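Ribonucleoside-diphosphate reductase (Sulfolobus acidocaldarius DSM 639, PDB 6QRZ) is an R2-like ligand-binding oxidase of the ferritin-like superfamily that holds a mixed manganese/iron cofactor. Local coordinates at residues L83-L88 with L146-T150. Sequence-based numbering, arbitrary orientation.
Sequences LNIVSL and LTIFT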
ATOM      1  N   LEU A  83     -26.910  -6.064   7.218  1.00 62.03           N
ATOM      2  CA  LEU A  83     -26.107  -5.005   7.818  1.00 60.97           C
ATOM      3  C   LEU A  83     -25.100  -5.568   8.811  1.00 60.36           C
ATOM      4  O   LEU A  83     -24.028  -4.985   9.007  1.00 58.46           O
ATOM      5  CB  LEU A  83     -27.016  -3.982   8.501  1.00 47.14           C
ATOM      6  CG  LEU A  83     -26.352  -2.769   9.154  1.00 47.14           C
ATOM      7  CD1 LEU A  83     -25.582  -1.963   8.122  1.00 47.14           C
ATOM      8  CD2 LEU A  83     -27.392  -1.905   9.850  1.00 47.14           C
ATOM      9  N   ASN A  84     -25.421  -6.701   9.439  1.00 59.17           N
ATOM     10  CA  ASN A  84     -24.497  -7.313  10.386  1.00 59.61           C
ATOM     11  C   ASN A  84     -23.260  -7.851   9.677  1.00 59.94           C
ATOM     12  O   ASN A  84     -22.127  -7.526  10.053  1.00 59.17           O
ATOM     13  CB  ASN A  84     -25.207  -8.427  11.160  1.00 46.89           C
ATOM     14  CG  ASN A  84     -24.332  -9.041  12.236  1.00 46.89           C
ATOM     15  OD1 ASN A  84     -23.294  -8.492  12.602  1.00 46.89           O
ATOM     16  ND2 ASN A  84     -24.757 -10.186  12.757  1.00 46.89           N
ATOM     17  N   ILE A  85     -23.458  -8.668   8.640  1.00 59.15           N
ATOM     18  CA  ILE A  85     -22.325  -9.277   7.952  1.00 58.92           C
ATOM     19  C   ILE A  85     -21.540  -8.238   7.159  1.00 59.38           C
ATOM     20  O   ILE A  85     -20.332  -8.395   6.944  1.00 59.26           O
ATOM     21  CB  ILE A  85     -22.805 -10.435   7.060  1.00 48.84           C
ATOM     22  CG1 ILE A  85     -23.880  -9.953   6.083  1.00 48.84           C
ATOM     23  CG2 ILE A  85     -23.332 -11.580   7.916  1.00 48.84           C
ATOM     24  CD1 ILE A  85     -24.570 -11.072   5.333  1.00 48.84           C
ATOM     25  N   VAL A  86     -22.197  -7.165   6.713  1.00 54.69           N
ATOM     26  CA  VAL A  86     -21.471  -6.075   6.071  1.00 54.21           C
ATOM     27  C   VAL A  86     -20.658  -5.303   7.103  1.00 53.76           C
ATOM     28  O   VAL A  86     -19.523  -4.886   6.837  1.00 54.46           O
ATOM     29  CB  VAL A  86     -22.444  -5.159   5.304  1.00 44.56           C
ATOM     30  CG1 VAL A  86     -21.762  -3.860   4.905  1.00 44.56           C
ATOM     31  CG2 VAL A  86     -22.975  -5.873   4.071  1.00 44.56           C
ATOM     32  N   SER A  87     -21.216  -5.112   8.300  1.00 50.27           N
ATOM     33  CA  SER A  87     -20.469  -4.466   9.373  1.00 48.98           C
ATOM     34  C   SER A  87     -19.272  -5.300   9.806  1.00 50.10           C
ATOM     35  O   SER A  87     -18.295  -4.754  10.329  1.00 48.09           O
ATOM     36  CB  SER A  87     -21.382  -4.203  10.571  1.00 48.65           C
ATOM     37  OG  SER A  87     -22.519  -3.448  10.193  1.00 50.44           O
ATOM     38  N   LEU A  88     -19.328  -6.619   9.604  1.00 48.92           N
ATOM     39  CA  LEU A  88     -18.204  -7.470   9.973  1.00 48.80           C
ATOM     40  C   LEU A  88     -17.028  -7.269   9.025  1.00 48.26           C
ATOM     41  O   LEU A  88     -15.886  -7.094   9.463  1.00 47.78           O
ATOM     42  CB  LEU A  88     -18.639  -8.935   9.995  1.00 40.10           C
ATOM     43  CG  LEU A  88     -19.672  -9.307  11.058  1.00 40.10           C
ATOM     44  CD1 LEU A  88     -20.000 -10.790  10.995  1.00 40.10           C
ATOM     45  CD2 LEU A  88     -19.179  -8.917  12.442  1.00 40.10           C
ATOM     46  N   LEU A 146     -22.230   1.378  13.543  1.00 47.14           N
ATOM     47  CA  LEU A 146     -22.288  -0.063  13.335  1.00 47.01           C
ATOM     48  C   LEU A 146     -21.420  -0.817  14.336  1.00 47.68           C
ATOM     49  O   LEU A 146     -21.134  -2.000  14.133  1.00 47.70           O
ATOM     50  CB  LEU A 146     -21.878  -0.414  11.904  1.00 46.58           C
ATOM     51  CG  LEU A 146     -22.781   0.160  10.811  1.00 47.83           C
ATOM     52  CD1 LEU A 146     -22.324  -0.276   9.429  1.00 46.88           C
ATOM     53  CD2 LEU A 146     -24.228  -0.239  11.054  1.00 50.33           C
ATOM     54  N   THR A 147     -20.989  -0.152  15.411  1.00 60.54           N
ATOM     55  CA  THR A 147     -20.201  -0.818  16.444  1.00 61.46           C
ATOM     56  C   THR A 147     -21.025  -1.829  17.235  1.00 61.07           C
ATOM     57  O   THR A 147     -20.456  -2.755  17.822  1.00 61.16           O
ATOM     58  CB  THR A 147     -19.591   0.227  17.386  1.00 41.60           C
ATOM     59  OG1 THR A 147     -18.978   1.265  16.611  1.00 41.60           O
ATOM     60  CG2 THR A 147     -18.534  -0.398  18.285  1.00 41.60           C
ATOM     61  N   ILE A 148     -22.351  -1.691  17.239  1.00 72.53           N
ATOM     62  CA  ILE A 148     -23.220  -2.620  17.956  1.00 73.15           C
ATOM     63  C   ILE A 148     -23.411  -3.890  17.136  1.00 73.49           C
ATOM     64  O   ILE A 148     -24.297  -4.702  17.425  1.00 72.65           O
ATOM     65  CB  ILE A 148     -24.572  -1.964  18.298  1.00 52.22           C
ATOM     66  CG1 ILE A 148     -25.139  -1.215  17.089  1.00 52.22           C
ATOM     67  CG2 ILE A 148     -24.424  -1.027  19.489  1.00 52.22           C
ATOM     68  CD1 ILE A 148     -26.164  -2.002  16.302  1.00 52.22           C
ATOM     69  N   PHE A 149     -22.581  -4.066  16.104  1.00 61.78           N
ATOM     70  CA  PHE A 149     -22.530  -5.298  15.332  1.00 63.23           C
ATOM     71  C   PHE A 149     -21.196  -6.020  15.420  1.00 63.08           C
ATOM     72  O   PHE A 149     -21.157  -7.233  15.191  1.00 63.59           O
ATOM     73  CB  PHE A 149     -22.827  -5.024  13.849  1.00 45.78           C
ATOM     74  CG  PHE A 149     -24.275  -4.766  13.554  1.00 45.78           C
ATOM     75  CD1 PHE A 149     -25.184  -5.809  13.537  1.00 45.78           C
ATOM     76  CD2 PHE A 149     -24.724  -3.486  13.276  1.00 45.78           C
ATOM     77  CE1 PHE A 149     -26.515  -5.580  13.259  1.00 45.78           C
ATOM     78  CE2 PHE A 149     -26.057  -3.250  12.996  1.00 45.78           C
ATOM     79  CZ  PHE A 149     -26.954  -4.299  12.990  1.00 45.78           C
ATOM     80  N   THR A 150     -20.109  -5.319  15.737  1.00 55.26           N
ATOM     81  CA  THR A 150     -18.775  -5.903  15.759  1.00 55.34           C
ATOM     82  C   THR A 150     -18.372  -6.439  17.126  1.00 56.81           C
ATOM     83  O   THR A 150     -17.301  -7.043  17.243  1.00 56.24           O
ATOM     84  CB  THR A 150     -17.739  -4.866  15.305  1.00 42.13           C
ATOM     85  OG1 THR A 150     -16.421  -5.404  15.454  1.00 42.13           O
ATOM     86  CG2 THR A 150     -17.849  -3.602  16.139  1.00 42.13           C
TER
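With chi1 of F149 at -75°, the phenylalanine CG lies beside its backbone N, while the CG of L83 swings anti to its own, and the two side chains cross at about a right angle. The setting is the ferritin-like helical fold of the R2 family: residues 83-88 belong to the long helix 76-98, which also carries the manganese ligand E93, and the short, weakly bonded helical turn at about 147-150 lies against its flank. The side chain of L88 lies about 11 Å from the manganese ion. F149 holds the central place. L83 CD2 reaches the meta carbon F149 CE2 at 3.7 Å, approaching the ring obliquely, and diagonally across the ring N84 CB lies 3.5 Å from the ortho carbon F149 CD1. The carboxamide of N84 is inclined to the ring by 32°, its OD1 being 3.4 Å from F149 CD1, a van der Waals approach to a ring carbon. The backbone N of N84 stands over one face of the F149 ring, 4.1 Å off its plane and nearer the rim than the centre, whereas L146 O meets the ring edge-on. Beyond the two segments, N80 touches F149, and the ring of Y153 meets its ring with the planes about 75° apart. Were F149 replaced by an alanine, L83 CD2 and N84 CB would probably lose their aromatic partner, opening a gap between helix 76-98 and the 146-150 segment. The apolar contact continues through L146, whose CD2 lies 3.7 Å from L83 CD1; M90 and I142 extend this packing on L146 and L83 respectively. S87 fits between L146 and F149: its CB is 3.7 Å from F149 CB, and its OG, beside L146 CD1, donates its hydrogen bond back along the helix to L83 O.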